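Local coordinates for serine protease inhibitor 4, isoform B (Drosophila melanogaster, PDB 4P0F), which probably inhibits serine and cysteine endopeptidases, as a member of the serpin family captured here in its cleaved form, at residues 10-22 and 369-381. Sequence-based numbering, arbitrary orientation.
Sequences FARRLALFSINVY and DLPLFWGSVVRLE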
# COMPACT_ATOMS: atom_id res chain seq x y z
N PHE A 10 0.75 -11.15 -12.00
CA PHE A 10 0.44 -9.85 -11.43
C PHE A 10 0.82 -9.84 -9.96
O PHE A 10 1.44 -8.90 -9.48
CB PHE A 10 -1.04 -9.52 -11.61
CG PHE A 10 -1.41 -8.14 -11.10
CD1 PHE A 10 -1.68 -7.93 -9.76
CD2 PHE A 10 -1.49 -7.07 -11.96
CE1 PHE A 10 -1.99 -6.68 -9.28
CE2 PHE A 10 -1.82 -5.81 -11.48
CZ PHE A 10 -2.07 -5.61 -10.15
N ALA A 11 0.46 -10.89 -9.25
CA ALA A 11 0.76 -10.98 -7.82
C ALA A 11 2.26 -11.02 -7.58
O ALA A 11 2.77 -10.31 -6.71
CB ALA A 11 0.09 -12.19 -7.22
N ARG A 12 2.97 -11.83 -8.36
CA ARG A 12 4.42 -11.94 -8.24
C ARG A 12 5.11 -10.60 -8.45
O ARG A 12 5.99 -10.22 -7.69
CB ARG A 12 4.99 -12.94 -9.26
CG ARG A 12 4.78 -14.37 -8.91
CD ARG A 12 5.79 -15.22 -9.70
NE ARG A 12 5.59 -15.06 -11.14
CZ ARG A 12 4.70 -15.77 -11.84
NH1 ARG A 12 3.94 -16.67 -11.24
NH2 ARG A 12 4.58 -15.57 -13.14
N ARG A 13 4.70 -9.87 -9.49
CA ARG A 13 5.35 -8.61 -9.80
C ARG A 13 5.04 -7.55 -8.74
O ARG A 13 5.92 -6.77 -8.37
CB ARG A 13 4.95 -8.15 -11.20
CG ARG A 13 5.46 -9.15 -12.21
CD ARG A 13 5.45 -8.66 -13.61
NE ARG A 13 6.11 -9.62 -14.49
CZ ARG A 13 6.34 -9.39 -15.78
NH1 ARG A 13 5.97 -8.24 -16.31
NH2 ARG A 13 6.94 -10.31 -16.53
N LEU A 14 3.82 -7.55 -8.23
CA LEU A 14 3.45 -6.63 -7.16
C LEU A 14 4.21 -6.96 -5.87
O LEU A 14 4.64 -6.05 -5.16
CB LEU A 14 1.94 -6.68 -6.91
CG LEU A 14 1.46 -5.80 -5.75
CD1 LEU A 14 1.90 -4.35 -5.98
CD2 LEU A 14 -0.04 -5.89 -5.60
N ALA A 15 4.40 -8.24 -5.59
CA ALA A 15 5.16 -8.64 -4.41
C ALA A 15 6.61 -8.14 -4.47
O ALA A 15 7.16 -7.70 -3.46
CB ALA A 15 5.14 -10.17 -4.23
N LEU A 16 7.22 -8.18 -5.64
CA LEU A 16 8.58 -7.69 -5.78
C LEU A 16 8.62 -6.16 -5.66
O LEU A 16 9.46 -5.62 -4.96
CB LEU A 16 9.19 -8.15 -7.11
CG LEU A 16 10.61 -7.66 -7.43
CD1 LEU A 16 11.59 -7.94 -6.30
CD2 LEU A 16 11.11 -8.32 -8.69
N PHE A 17 7.70 -5.48 -6.34
CA PHE A 17 7.55 -4.04 -6.16
C PHE A 17 7.39 -3.68 -4.68
O PHE A 17 8.00 -2.72 -4.20
CB PHE A 17 6.36 -3.51 -6.97
CG PHE A 17 6.18 -2.02 -6.88
CD1 PHE A 17 7.15 -1.17 -7.35
CD2 PHE A 17 5.04 -1.48 -6.31
CE1 PHE A 17 6.98 0.21 -7.27
CE2 PHE A 17 4.87 -0.11 -6.23
CZ PHE A 17 5.86 0.73 -6.71
N SER A 18 6.62 -4.48 -3.96
CA SER A 18 6.37 -4.24 -2.54
C SER A 18 7.65 -4.25 -1.72
O SER A 18 7.89 -3.35 -0.92
CB SER A 18 5.41 -5.29 -1.97
OG SER A 18 4.15 -5.28 -2.62
N ILE A 19 8.47 -5.29 -1.88
CA ILE A 19 9.68 -5.36 -1.09
C ILE A 19 10.67 -4.29 -1.55
O ILE A 19 11.45 -3.79 -0.74
CB ILE A 19 10.32 -6.78 -1.12
CG1 ILE A 19 10.72 -7.20 -2.53
CG2 ILE A 19 9.33 -7.78 -0.55
CD1 ILE A 19 11.55 -8.47 -2.57
N ASN A 20 10.63 -3.92 -2.83
CA ASN A 20 11.47 -2.83 -3.31
C ASN A 20 11.13 -1.52 -2.59
O ASN A 20 12.02 -0.82 -2.10
CB ASN A 20 11.32 -2.64 -4.82
CG ASN A 20 11.91 -3.79 -5.63
OD1 ASN A 20 12.61 -4.66 -5.10
ND2 ASN A 20 11.68 -3.75 -6.93
N VAL A 21 9.84 -1.21 -2.52
CA VAL A 21 9.38 0.02 -1.87
C VAL A 21 9.66 -0.02 -0.36
O VAL A 21 10.16 0.96 0.22
CB VAL A 21 7.87 0.24 -2.13
CG1 VAL A 21 7.33 1.37 -1.25
CG2 VAL A 21 7.63 0.56 -3.61
N TYR A 22 9.36 -1.16 0.25
CA TYR A 22 9.58 -1.36 1.69
C TYR A 22 11.05 -1.09 2.02
O TYR A 22 11.37 -0.40 3.00
CB TYR A 22 9.16 -2.79 2.06
CG TYR A 22 9.26 -3.21 3.51
CD1 TYR A 22 8.77 -2.42 4.54
CD2 TYR A 22 9.78 -4.46 3.83
CE1 TYR A 22 8.84 -2.85 5.86
CE2 TYR A 22 9.85 -4.90 5.14
CZ TYR A 22 9.39 -4.10 6.15
OH TYR A 22 9.49 -4.57 7.44
N ASP A 369 0.04 -14.70 -2.87
CA ASP A 369 1.09 -13.71 -2.73
C ASP A 369 0.70 -12.39 -3.34
O ASP A 369 1.54 -11.72 -3.91
CB ASP A 369 2.41 -14.19 -3.37
CG ASP A 369 2.37 -14.22 -4.89
OD1 ASP A 369 1.32 -14.59 -5.46
OD2 ASP A 369 3.40 -13.88 -5.50
N LEU A 370 -0.57 -12.00 -3.22
CA LEU A 370 -0.96 -10.65 -3.65
C LEU A 370 -1.04 -9.73 -2.43
O LEU A 370 -2.00 -9.81 -1.66
CB LEU A 370 -2.28 -10.66 -4.40
CG LEU A 370 -2.45 -9.40 -5.27
CD1 LEU A 370 -3.37 -9.66 -6.45
CD2 LEU A 370 -2.97 -8.22 -4.47
N PRO A 371 -0.02 -8.87 -2.23
CA PRO A 371 0.00 -8.05 -1.02
C PRO A 371 -0.80 -6.76 -1.16
O PRO A 371 -0.58 -6.00 -2.10
CB PRO A 371 1.48 -7.76 -0.83
CG PRO A 371 2.05 -7.78 -2.19
CD PRO A 371 1.22 -8.72 -3.01
N LEU A 372 -1.72 -6.53 -0.23
CA LEU A 372 -2.54 -5.32 -0.26
C LEU A 372 -1.98 -4.25 0.67
O LEU A 372 -2.03 -3.06 0.36
CB LEU A 372 -3.99 -5.65 0.12
CG LEU A 372 -4.73 -6.54 -0.87
CD1 LEU A 372 -6.09 -6.93 -0.33
CD2 LEU A 372 -4.86 -5.86 -2.23
N PHE A 373 -1.46 -4.70 1.81
CA PHE A 373 -0.80 -3.84 2.79
C PHE A 373 0.47 -4.54 3.26
O PHE A 373 0.55 -5.77 3.31
CB PHE A 373 -1.70 -3.54 3.99
CG PHE A 373 -2.89 -2.70 3.67
CD1 PHE A 373 -4.05 -3.28 3.19
CD2 PHE A 373 -2.86 -1.33 3.84
CE1 PHE A 373 -5.15 -2.51 2.89
CE2 PHE A 373 -3.96 -0.56 3.54
CZ PHE A 373 -5.10 -1.15 3.05
N TRP A 374 1.45 -3.73 3.63
CA TRP A 374 2.75 -4.20 4.08
C TRP A 374 3.24 -3.26 5.16
O TRP A 374 3.10 -2.04 5.03
CB TRP A 374 3.72 -4.25 2.90
CG TRP A 374 4.93 -5.09 3.08
CD1 TRP A 374 5.90 -4.93 4.03
CD2 TRP A 374 5.33 -6.20 2.27
NE1 TRP A 374 6.87 -5.89 3.87
CE2 TRP A 374 6.54 -6.68 2.80
CE3 TRP A 374 4.78 -6.85 1.16
CZ2 TRP A 374 7.21 -7.78 2.25
CZ3 TRP A 374 5.45 -7.92 0.62
CH2 TRP A 374 6.65 -8.38 1.17
N GLY A 375 3.81 -3.79 6.24
CA GLY A 375 4.30 -2.92 7.28
C GLY A 375 5.28 -3.54 8.25
O GLY A 375 5.63 -4.72 8.14
N SER A 376 5.72 -2.70 9.17
CA SER A 376 6.65 -3.04 10.23
C SER A 376 6.14 -2.56 11.57
O SER A 376 5.56 -1.48 11.66
CB SER A 376 8.02 -2.39 10.00
OG SER A 376 8.71 -2.98 8.94
N VAL A 377 6.38 -3.34 12.61
CA VAL A 377 6.23 -2.87 13.98
C VAL A 377 7.62 -2.84 14.58
O VAL A 377 8.22 -3.89 14.80
CB VAL A 377 5.29 -3.74 14.81
CG1 VAL A 377 5.21 -3.22 16.24
CG2 VAL A 377 3.90 -3.76 14.19
N VAL A 378 8.12 -1.64 14.85
CA VAL A 378 9.48 -1.48 15.33
C VAL A 378 9.51 -0.91 16.74
O VAL A 378 10.34 -1.29 17.56
CB VAL A 378 10.29 -0.57 14.39
CG1 VAL A 378 11.71 -0.36 14.91
CG2 VAL A 378 10.33 -1.16 12.99
N ARG A 379 8.61 0.02 17.01
CA ARG A 379 8.54 0.67 18.31
C ARG A 379 7.10 0.71 18.76
O ARG A 379 6.23 1.12 18.01
CB ARG A 379 9.09 2.10 18.24
CG ARG A 379 10.55 2.19 17.84
CD ARG A 379 11.02 3.64 17.81
NE ARG A 379 12.39 3.76 17.33
CZ ARG A 379 13.09 4.89 17.32
NH1 ARG A 379 12.54 6.02 17.78
NH2 ARG A 379 14.33 4.90 16.86
N LEU A 380 6.84 0.27 19.99
CA LEU A 380 5.52 0.41 20.57
C LEU A 380 5.63 1.08 21.92
O LEU A 380 6.65 0.96 22.59
CB LEU A 380 4.83 -0.94 20.70
CG LEU A 380 4.44 -1.65 19.41
CD1 LEU A 380 3.88 -3.02 19.73
CD2 LEU A 380 3.42 -0.82 18.63
N GLU A 381 4.59 1.81 22.29
CA GLU A 381 4.45 2.32 23.65
C GLU A 381 2.97 2.36 24.01
O GLU A 381 2.11 2.52 23.15
CB GLU A 381 5.06 3.72 23.78
CG GLU A 381 6.58 3.73 23.96
CD GLU A 381 7.35 3.88 22.66
OE1 GLU A 381 6.86 4.56 21.73
OE2 GLU A 381 8.47 3.32 22.57
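Trp374 lays its indole against helix 6-28, where Ser18, Ile19 and Tyr22 meet it in turn. Its CG lies opposite the backbone N (chi1 -162°), which carries the ring system off the strand toward the helix. NE1 comes over one face of the Tyr22 ring, near the rim, 3.2 Å from CD2 of Tyr22; this ring and the indole's five-membered ring are inclined at 49°. At the six-membered end, CH2 of Trp374 touches CG2 of Ile19 at 3.2 Å, while CB of Ser18 packs against CE3. With an alanine in place of Trp374, the Tyr22 ring would probably lose the cover on this face and a gap would open beside Ser18 and Ile19. Tyr22 extends past the indole to bring its OH to Ser376 OG, in plane at the ring edge, though the 2.3 Å separation is doubtfully short; Thr361 OG1 is a second partner. Ser18 turns OG back to Leu14 O (2.7 Å), above the carbonyl plane and on the face opposite that reached by Ser18 N, and the same OG lies against Pro371 CG. Leu14 slides past this proline, its CD2 also meeting CD2 of Leu370 at 3.9 Å. Helix and segment 369-381 approach most closely at Ala11, whose CA lies 4.5 Å from CA of Leu370, consistent with its small side chain; its CB abuts Asp369 OD1. The contact fastens the N-terminal helix of the serpin fold to its last strand, which runs between strands 35-36 and 360-366; helix 38-49 flanks Phe10 and Leu14, and helix 255-260 covers Ala15, Asp369 and Pro371.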